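PDB 5JHH: Rho guanine nucleotide exchange factor 11, which probably promotes GDP-for-GTP exchange on Rho-family GTPases through a RhoGEF (DH) domain followed by a PH domain. Local coordinates for residues E55-R60 with E138-L143; L66-P71 with A118-Y123; P239-F244 with T309-L314. All blocks are in the same frame, centred on the assembly; numbering follows the deposited sequence. Where two conformers were deposited one is given.

Contact 1. Residues E55-R60 with E138-L143; sequences ENLMPR and ESRFQL
Arg-140 reaches from helix 139-150 to the turn where helix 18-54 ends, and its guanidinium meets two backbone carbonyls there nearly in its own plane. Arg-140 NH2 donates to Glu-55 O at 2.9 Å in a straight bond (163° at the hydrogen) that lies in the carbonyl plane. Arg-140 NH1 donates to Asn-56 O at 3.2 Å, from above the carbonyl plane, and adds a weak bond to Glu-55 O. The arginine CG is anti to the backbone N (chi1 172°) and the chain runs extended on to NE, which carries the guanidinium out to the turn. The acceptors belong to a Schellman motif with Asn-56, at positive phi, as C-prime residue.

Leu-57 serves both neighbours: CD2 lies over one face of the guanidinium, 3.8 Å from Arg-140 NH2, while CD1 approaches Phe-141 CD1 at 3.9 Å. Met-58, bent at its last torsion (chi3 65°), brings CE to 3.7 Å from Phe-141 CE1. Both side chains cross the ring obliquely, and Ile-131 of helix 124-137 touches Met-58 and Phe-141 as well. An alanine at Phe-141 would probably open a gap beside Met-58 CE and Leu-57 CD1 and leave both side chains freer to turn.

The acid of Glu-55 stays farther off, its OE1 4.5 Å from Arg-140 NH2 and far from the plane of the guanidinium, so that only the charges attract; a water between them donates to OE1 and weakly accepts from NH2. The cation is thus held mainly by carbonyls at a helix C terminus, whose partial negative charge would probably stabilise it.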
loop_
_atom_site.group_PDB
_atom_site.type_symbol
_atom_site.label_atom_id
_atom_site.label_comp_id
_atom_site.label_asym_id
_atom_site.label_seq_id
_atom_site.Cartn_x
_atom_site.Cartn_y
_atom_site.Cartn_z
ATOM N N GLU A 55 -21.058 23.279 11.143
ATOM C CA GLU A 55 -22.467 23.004 10.843
ATOM C C GLU A 55 -22.995 21.675 11.435
ATOM O O GLU A 55 -24.034 21.184 10.999
ATOM C CB GLU A 55 -22.671 22.977 9.339
ATOM C CG GLU A 55 -22.345 24.292 8.652
ATOM C CD GLU A 55 -22.248 24.167 7.131
ATOM O OE1 GLU A 55 -22.943 23.303 6.545
ATOM O OE2 GLU A 55 -21.476 24.945 6.517
ATOM N N ASN A 56 -22.290 21.074 12.396
ATOM C CA ASN A 56 -22.740 19.801 13.005
ATOM C C ASN A 56 -23.232 18.740 12.024
ATOM O O ASN A 56 -24.295 18.163 12.187
ATOM C CB ASN A 56 -23.836 20.063 14.040
ATOM C CG ASN A 56 -23.350 20.956 15.175
ATOM O OD1 ASN A 56 -22.656 20.491 16.105
ATOM N ND2 ASN A 56 -23.664 22.259 15.083
ATOM N N LEU A 57 -22.435 18.461 11.015
ATOM C CA LEU A 57 -22.729 17.397 10.081
ATOM C C LEU A 57 -22.728 16.038 10.737
ATOM O O LEU A 57 -23.409 15.081 10.267
ATOM C CB LEU A 57 -21.733 17.403 8.933
ATOM C CG LEU A 57 -22.085 18.397 7.835
ATOM C CD1 LEU A 57 -23.210 17.829 6.999
ATOM C CD2 LEU A 57 -22.467 19.767 8.393
ATOM N N MET A 58 -21.970 15.911 11.814
ATOM C CA MET A 58 -21.932 14.627 12.505
ATOM C C MET A 58 -21.607 14.830 13.970
ATOM O O MET A 58 -21.163 15.904 14.365
ATOM C CB MET A 58 -20.941 13.694 11.818
ATOM C CG MET A 58 -19.445 13.942 12.112
ATOM S SD MET A 58 -18.346 12.884 11.112
ATOM C CE MET A 58 -18.656 13.435 9.453
ATOM N N PRO A 59 -21.886 13.820 14.799
ATOM C CA PRO A 59 -21.542 13.940 16.210
ATOM C C PRO A 59 -20.053 14.230 16.394
ATOM O O PRO A 59 -19.240 13.702 15.635
ATOM C CB PRO A 59 -21.881 12.551 16.779
ATOM C CG PRO A 59 -22.864 11.962 15.813
ATOM C CD PRO A 59 -22.521 12.532 14.478
ATOM N N ARG A 60 -19.701 15.024 17.397
ATOM C CA ARG A 60 -18.311 15.373 17.609
ATOM C C ARG A 60 -17.443 14.128 17.858
ATOM O O ARG A 60 -16.314 14.055 17.395
ATOM C CB ARG A 60 -18.182 16.379 18.744
ATOM C CG ARG A 60 -17.287 17.563 18.387
ATOM C CD ARG A 60 -18.032 18.713 17.703
ATOM N NE ARG A 60 -17.738 19.992 18.355
ATOM C CZ ARG A 60 -18.303 21.139 18.016
ATOM N NH1 ARG A 60 -17.997 22.252 18.666
ATOM N NH2 ARG A 60 -19.174 21.169 17.016
ATOM N N GLU A 138 -27.915 9.235 4.760
ATOM C CA GLU A 138 -28.325 10.551 5.254
ATOM C C GLU A 138 -28.254 11.575 4.149
ATOM O O GLU A 138 -27.165 11.935 3.686
ATOM C CB GLU A 138 -27.436 11.025 6.394
ATOM C CG GLU A 138 -27.317 10.082 7.565
ATOM C CD GLU A 138 -26.594 10.726 8.722
ATOM O OE1 GLU A 138 -26.643 11.972 8.872
ATOM O OE2 GLU A 138 -25.976 9.988 9.489
ATOM N N SER A 139 -29.413 12.071 3.745
ATOM C CA SER A 139 -29.480 12.923 2.588
ATOM C C SER A 139 -28.758 14.220 2.898
ATOM O O SER A 139 -28.051 14.723 2.041
ATOM C CB SER A 139 -30.920 13.212 2.192
ATOM O OG SER A 139 -31.535 13.806 3.325
ATOM N N ARG A 140 -28.913 14.777 4.089
ATOM C CA ARG A 140 -28.194 16.037 4.335
ATOM C C ARG A 140 -26.657 15.828 4.217
ATOM O O ARG A 140 -25.925 16.719 3.827
ATOM C CB ARG A 140 -28.511 16.626 5.699
ATOM C CG ARG A 140 -27.643 17.808 6.068
ATOM C CD ARG A 140 -27.975 18.270 7.484
ATOM N NE ARG A 140 -27.350 19.566 7.792
ATOM C CZ ARG A 140 -26.539 19.820 8.824
ATOM N NH1 ARG A 140 -26.223 18.887 9.721
ATOM N NH2 ARG A 140 -26.036 21.038 8.962
ATOM N N PHE A 141 -26.183 14.655 4.584
ATOM C CA PHE A 141 -24.786 14.442 4.629
ATOM C C PHE A 141 -24.276 14.228 3.202
ATOM O O PHE A 141 -23.239 14.787 2.797
ATOM C CB PHE A 141 -24.455 13.249 5.496
ATOM C CG PHE A 141 -23.007 13.126 5.739
ATOM C CD1 PHE A 141 -22.364 14.096 6.476
ATOM C CD2 PHE A 141 -22.256 12.135 5.131
ATOM C CE1 PHE A 141 -20.999 14.050 6.657
ATOM C CE2 PHE A 141 -20.891 12.092 5.304
ATOM C CZ PHE A 141 -20.261 13.039 6.082
ATOM N N GLN A 142 -25.036 13.465 2.425
ATOM C CA GLN A 142 -24.674 13.210 1.016
ATOM C C GLN A 142 -24.610 14.488 0.218
ATOM O O GLN A 142 -23.676 14.711 -0.542
ATOM C CB GLN A 142 -25.673 12.267 0.387
ATOM C CG GLN A 142 -25.540 12.109 -1.119
ATOM C CD GLN A 142 -26.819 11.581 -1.719
ATOM O OE1 GLN A 142 -27.508 12.299 -2.438
ATOM N NE2 GLN A 142 -27.184 10.344 -1.369
ATOM N N LEU A 143 -25.579 15.352 0.450
ATOM C CA LEU A 143 -25.591 16.706 -0.105
ATOM C C LEU A 143 -24.393 17.550 0.277
ATOM O O LEU A 143 -23.816 18.251 -0.545
ATOM C CB LEU A 143 -26.855 17.456 0.349
ATOM C CG LEU A 143 -27.806 17.815 -0.783
ATOM C CD1 LEU A 143 -29.250 17.899 -0.273
ATOM C CD2 LEU A 143 -27.339 19.129 -1.418
HETATM O O HOH W 1 -25.229 22.275 5.927
HETATM O O HOH W 2 -24.442 12.343 10.599
#

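Contact 2. Residues L66-P71 with A118-Y123; sequences LFPNLP and AQFCSY
Phe-120 projects from the last turns of helix 107-121 into the bend formed by Phe-67, Pro-68, Asn-69 and Leu-70. Its CG is anti to the backbone N (chi1 -173°), which carries the ring toward Pro-68, Leu-70 and Phe-67. Pro-68 crosses it at about a right angle, with CD 4.0 Å from Phe-120 CD1. Leu-70 runs beside it, pointing the same way, and brings CD1 to 4.0 Å from Phe-120 CE1; Phe-67 CD1 approaches that same CE1 more loosely.

Asn-69 has CG between the backbone N and the carbonyl carbon (chi1 57°). Its amide is tilted by 24° from the phenyl plane, and Asn-69 OD1 lies at the ring edge, 3.5 Å from Phe-120 CD1. This oxygen is buried without a polar partner, whereas ND2 donates to Val-116 O one turn earlier in helix 107-121. Gln-119, extended beyond CG, places NE2 3.4 Å from Asn-69 ND2; both are donors, so the two amides merely pack. Gln-119 OE1 rests 3.8 Å from Pro-68 CB.

A water above the centre of the Phe-120 ring donates to Leu-66 O at 2.9 Å and to Phe-120 O. Although Asn-69 holds the N-cap position of helix 70-89, its amide does not cap that helix. Phe-120 packs against the non-helical link between helices 60-66 and 70-89, as part of the helical core of the RhoGEF (DH) domain.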
loop_
_atom_site.group_PDB
_atom_site.type_symbol
_atom_site.label_atom_id
_atom_site.label_comp_id
_atom_site.label_asym_id
_atom_site.label_seq_id
_atom_site.Cartn_x
_atom_site.Cartn_y
_atom_site.Cartn_z
ATOM N N LEU A 66 -12.518 10.816 12.653
ATOM C CA LEU A 66 -12.190 11.029 11.258
ATOM C C LEU A 66 -11.014 12.028 11.112
ATOM O O LEU A 66 -10.179 11.848 10.290
ATOM C CB LEU A 66 -13.413 11.546 10.538
ATOM C CG LEU A 66 -13.166 12.042 9.124
ATOM C CD1 LEU A 66 -12.766 10.898 8.242
ATOM C CD2 LEU A 66 -14.434 12.686 8.583
ATOM N N PHE A 67 -11.012 13.061 11.923
ATOM C CA PHE A 67 -10.002 14.098 11.955
ATOM C C PHE A 67 -9.470 14.252 13.388
ATOM O O PHE A 67 -9.810 15.153 14.086
ATOM C CB PHE A 67 -10.546 15.435 11.502
ATOM C CG PHE A 67 -10.870 15.532 10.071
ATOM C CD1 PHE A 67 -9.901 15.602 9.138
ATOM C CD2 PHE A 67 -12.164 15.595 9.664
ATOM C CE1 PHE A 67 -10.205 15.728 7.833
ATOM C CE2 PHE A 67 -12.483 15.704 8.355
ATOM C CZ PHE A 67 -11.500 15.771 7.434
ATOM N N PRO A 68 -8.569 13.256 13.790
ATOM C CA PRO A 68 -8.157 13.338 15.195
ATOM C C PRO A 68 -7.350 14.529 15.648
ATOM O O PRO A 68 -7.535 14.968 16.739
ATOM C CB PRO A 68 -7.296 12.114 15.380
ATOM C CG PRO A 68 -7.783 11.172 14.422
ATOM C CD PRO A 68 -7.916 11.977 13.230
ATOM N N ASN A 69 -6.429 15.000 14.831
ATOM C CA ASN A 69 -5.411 15.909 15.261
ATOM C C ASN A 69 -4.884 16.690 14.088
ATOM O O ASN A 69 -3.716 16.831 13.904
ATOM C CB ASN A 69 -4.298 15.102 15.890
ATOM C CG ASN A 69 -3.740 14.076 14.945
ATOM O OD1 ASN A 69 -4.302 13.798 13.950
ATOM N ND2 ASN A 69 -2.652 13.521 15.287
ATOM N N LEU A 70 -5.794 17.192 13.295
ATOM C CA LEU A 70 -5.476 17.877 12.079
ATOM C C LEU A 70 -4.670 19.148 12.276
ATOM O O LEU A 70 -3.725 19.370 11.573
ATOM C CB LEU A 70 -6.736 18.147 11.270
ATOM C CG LEU A 70 -6.575 18.715 9.873
ATOM C CD1 LEU A 70 -5.644 17.921 9.035
ATOM C CD2 LEU A 70 -7.872 18.884 9.139
ATOM N N PRO A 71 -5.119 19.996 13.305
ATOM C CA PRO A 71 -4.307 21.203 13.463
ATOM C C PRO A 71 -2.880 20.933 13.859
ATOM O O PRO A 71 -2.034 21.679 13.494
ATOM C CB PRO A 71 -5.003 21.979 14.558
ATOM C CG PRO A 71 -6.371 21.542 14.525
ATOM C CD PRO A 71 -6.264 20.108 14.324
ATOM N N ALA A 118 0.625 8.819 13.079
ATOM C CA ALA A 118 -0.006 7.535 13.351
ATOM C C ALA A 118 -1.411 7.725 13.893
ATOM O O ALA A 118 -2.322 7.046 13.479
ATOM C CB ALA A 118 0.831 6.705 14.345
ATOM N N GLN A 119 -1.574 8.648 14.824
ATOM C CA GLN A 119 -2.886 8.966 15.353
ATOM C C GLN A 119 -3.801 9.426 14.205
ATOM O O GLN A 119 -4.911 8.958 14.085
ATOM C CB GLN A 119 -2.804 10.004 16.488
ATOM C CG GLN A 119 -4.091 10.096 17.298
ATOM C CD GLN A 119 -4.261 11.370 18.141
ATOM O OE1 GLN A 119 -5.377 11.658 18.584
ATOM N NE2 GLN A 119 -3.165 12.120 18.389
ATOM N N PHE A 120 -3.322 10.286 13.314
ATOM C CA PHE A 120 -4.162 10.702 12.192
ATOM C C PHE A 120 -4.583 9.550 11.265
ATOM O O PHE A 120 -5.707 9.550 10.798
ATOM C CB PHE A 120 -3.484 11.797 11.388
ATOM C CG PHE A 120 -4.353 12.403 10.309
ATOM C CD1 PHE A 120 -5.247 13.396 10.608
ATOM C CD2 PHE A 120 -4.196 12.028 8.987
ATOM C CE1 PHE A 120 -6.004 13.976 9.618
ATOM C CE2 PHE A 120 -4.949 12.610 7.992
ATOM C CZ PHE A 120 -5.855 13.586 8.302
ATOM N N CYS A 121 -3.731 8.566 11.025
ATOM C CA CYS A 121 -3.999 7.578 10.004
ATOM C C CYS A 121 -4.556 6.272 10.508
ATOM O O CYS A 121 -5.135 5.528 9.728
ATOM C CB CYS A 121 -2.691 7.175 9.274
ATOM S SG CYS A 121 -1.913 8.556 8.419
ATOM N N SER A 122 -4.205 5.879 11.715
ATOM C CA SER A 122 -4.447 4.501 12.120
ATOM C C SER A 122 -5.869 4.011 11.918
ATOM O O SER A 122 -6.098 2.833 11.574
ATOM C CB SER A 122 -4.052 4.275 13.599
ATOM O OG SER A 122 -4.704 5.219 14.410
ATOM N N TYR A 123 -6.823 4.887 12.180
ATOM C CA TYR A 123 -8.236 4.515 12.222
ATOM C C TYR A 123 -8.947 4.898 10.914
ATOM O O TYR A 123 -10.148 4.746 10.764
ATOM C CB TYR A 123 -8.914 5.229 13.409
ATOM C CG TYR A 123 -10.350 4.767 13.724
ATOM C CD1 TYR A 123 -10.598 3.569 14.410
ATOM C CD2 TYR A 123 -11.429 5.527 13.347
ATOM C CE1 TYR A 123 -11.888 3.158 14.726
ATOM C CE2 TYR A 123 -12.735 5.140 13.669
ATOM C CZ TYR A 123 -12.961 3.961 14.361
ATOM O OH TYR A 123 -14.264 3.601 14.609
HETATM O O HOH W 3 -7.975 10.271 9.309
#

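Contact 3. Residues P239-F244 with T309-L314; sequences PLAAEF and TFSPVL
Phe-244 and Val-313 make the main apolar contact, the valine coming over one face of the phenyl ring. Val-313 CG1, anti to its backbone N (chi1 179°), is the branch nearest the ring, although the modelled approach is too close for carbon atoms and its fine detail is doubtful. The other branch, Val-313 CG2, lies 3.8 Å from Phe-244 CG. On the opposite face Glu-243 CG sits 3.8 Å above the ring plane of Phe-244, over its centre, so the phenyl ring is sandwiched between aliphatic groups. A looser apolar touch joins Ala-241 CB to Pro-312 CD at 4.2 Å.

Both segments belong to the PH domain. Residues 309-314 lead into strand 313-315, which pairs antiparallel with strand 280-287, and Leu-280 of that strand touches both Phe-244 and Val-313. The 239-244 loop therefore packs on the residues leading into strand 313-315 of the PH-domain sheet.

Polar contacts work mostly within residues 309-314. Ser-311 OG, anti to the backbone N, donates to Val-313 O at 3.0 Å, in the carbonyl plane and on a lone pair. Across the contact Ser-311 OG stands 3.6 Å from Leu-240 O. Tyr-345 OH is hydrogen-bonded to Ser-311 O.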
loop_
_atom_site.group_PDB
_atom_site.type_symbol
_atom_site.label_atom_id
_atom_site.label_comp_id
_atom_site.label_asym_id
_atom_site.label_seq_id
_atom_site.Cartn_x
_atom_site.Cartn_y
_atom_site.Cartn_z
ATOM N N PRO A 239 -11.338 -34.261 24.775
ATOM C CA PRO A 239 -11.012 -33.330 25.857
ATOM C C PRO A 239 -10.499 -31.981 25.354
ATOM O O PRO A 239 -10.952 -30.942 25.822
ATOM C CB PRO A 239 -9.906 -34.068 26.634
ATOM C CG PRO A 239 -10.158 -35.514 26.367
ATOM C CD PRO A 239 -10.647 -35.558 24.944
ATOM N N LEU A 240 -9.602 -32.021 24.369
ATOM C CA LEU A 240 -8.767 -30.872 23.983
ATOM C C LEU A 240 -9.450 -29.708 23.256
ATOM O O LEU A 240 -8.777 -28.771 22.817
ATOM C CB LEU A 240 -7.557 -31.360 23.164
ATOM C CG LEU A 240 -6.209 -31.327 23.902
ATOM C CD1 LEU A 240 -6.349 -31.682 25.383
ATOM C CD2 LEU A 240 -5.183 -32.232 23.222
ATOM N N ALA A 241 -10.774 -29.744 23.156
ATOM C CA ALA A 241 -11.520 -28.643 22.557
ATOM C C ALA A 241 -12.224 -27.781 23.613
ATOM O O ALA A 241 -12.459 -26.601 23.398
ATOM C CB ALA A 241 -12.531 -29.182 21.548
ATOM N N ALA A 242 -12.543 -28.364 24.762
ATOM C CA ALA A 242 -13.486 -27.742 25.687
ATOM C C ALA A 242 -12.962 -26.462 26.342
ATOM O O ALA A 242 -13.749 -25.581 26.697
ATOM C CB ALA A 242 -13.909 -28.745 26.751
ATOM N N GLU A 243 -11.646 -26.357 26.507
ATOM C CA GLU A 243 -11.061 -25.190 27.170
ATOM C C GLU A 243 -11.220 -23.902 26.340
ATOM O O GLU A 243 -11.056 -22.797 26.866
ATOM C CB GLU A 243 -9.584 -25.434 27.506
ATOM C CG GLU A 243 -8.629 -25.161 26.361
ATOM C CD GLU A 243 -7.230 -25.670 26.634
ATOM O OE1 GLU A 243 -6.987 -26.878 26.395
ATOM O OE2 GLU A 243 -6.370 -24.858 27.050
ATOM N N PHE A 244 -11.554 -24.041 25.053
ATOM C CA PHE A 244 -11.814 -22.876 24.190
ATOM C C PHE A 244 -13.295 -22.603 23.961
ATOM O O PHE A 244 -13.668 -22.102 22.911
ATOM C CB PHE A 244 -11.123 -23.049 22.828
ATOM C CG PHE A 244 -9.631 -23.234 22.918
ATOM C CD1 PHE A 244 -8.827 -22.227 23.448
ATOM C CD2 PHE A 244 -9.027 -24.415 22.460
ATOM C CE1 PHE A 244 -7.453 -22.398 23.536
ATOM C CE2 PHE A 244 -7.660 -24.592 22.546
ATOM C CZ PHE A 244 -6.871 -23.585 23.087
ATOM N N THR A 309 -12.670 -37.169 16.933
ATOM C CA THR A 309 -12.901 -35.884 16.270
ATOM C C THR A 309 -11.679 -34.955 16.310
ATOM O O THR A 309 -10.784 -35.087 17.156
ATOM C CB THR A 309 -14.083 -35.091 16.890
ATOM O OG1 THR A 309 -13.937 -35.008 18.314
ATOM C CG2 THR A 309 -15.417 -35.729 16.553
ATOM N N PHE A 310 -11.686 -33.973 15.410
ATOM C CA PHE A 310 -10.614 -32.965 15.316
ATOM C C PHE A 310 -10.911 -31.670 16.106
ATOM O O PHE A 310 -12.022 -31.132 16.025
ATOM C CB PHE A 310 -10.418 -32.590 13.854
ATOM C CG PHE A 310 -9.323 -33.348 13.164
ATOM C CD1 PHE A 310 -8.024 -33.270 13.620
ATOM C CD2 PHE A 310 -9.579 -34.081 12.008
ATOM C CE1 PHE A 310 -7.003 -33.930 12.959
ATOM C CE2 PHE A 310 -8.560 -34.738 11.341
ATOM C CZ PHE A 310 -7.271 -34.659 11.816
ATOM N N SER A 311 -9.923 -31.165 16.854
ATOM C CA SER A 311 -10.056 -29.852 17.529
ATOM C C SER A 311 -9.932 -28.692 16.517
ATOM O O SER A 311 -9.156 -28.781 15.553
ATOM C CB SER A 311 -9.004 -29.660 18.632
ATOM O OG SER A 311 -9.067 -28.346 19.207
ATOM N N PRO A 312 -10.688 -27.601 16.748
ATOM C CA PRO A 312 -10.696 -26.436 15.861
ATOM C C PRO A 312 -9.667 -25.371 16.260
ATOM O O PRO A 312 -9.437 -24.425 15.509
ATOM C CB PRO A 312 -12.123 -25.895 16.016
ATOM C CG PRO A 312 -12.568 -26.344 17.376
ATOM C CD PRO A 312 -11.624 -27.410 17.880
ATOM N N VAL A 313 -9.046 -25.557 17.420
ATOM C CA VAL A 313 -8.018 -24.671 17.908
ATOM C C VAL A 313 -6.738 -25.459 18.097
ATOM O O VAL A 313 -6.750 -26.555 18.642
ATOM C CB VAL A 313 -8.409 -24.083 19.254
ATOM C CG1 VAL A 313 -7.308 -23.178 19.782
ATOM C CG2 VAL A 313 -9.704 -23.326 19.124
ATOM N N LEU A 314 -5.631 -24.890 17.657
ATOM C CA LEU A 314 -4.308 -25.499 17.832
ATOM C C LEU A 314 -3.425 -24.538 18.585
ATOM O O LEU A 314 -3.471 -23.353 18.336
ATOM C CB LEU A 314 -3.700 -25.829 16.457
ATOM C CG LEU A 314 -4.570 -26.824 15.673
ATOM C CD1 LEU A 314 -4.045 -27.137 14.288
ATOM C CD2 LEU A 314 -4.702 -28.111 16.480
#

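From the N terminus, the chain leaves helix 18-54 and enters residues 55-60 of contact 1, then helix 60-66 and residues 66-71 of contact 2. Contact 2 closes first, when helix 107-121 returns to the 66-71 bend; contact 1 closes after helix 124-137, at the start of helix 139-150. Contact 2 is nested inside the loop of contact 1, and both join helices of the RhoGEF domain, their centres about 20 Å apart. Contact 3 follows in series, beyond helix 189-227, and closes a loop that holds several strands and no helix within the PH domain. Its centre lies about 48 Å from that of contact 1 and about 41 Å from that of contact 2.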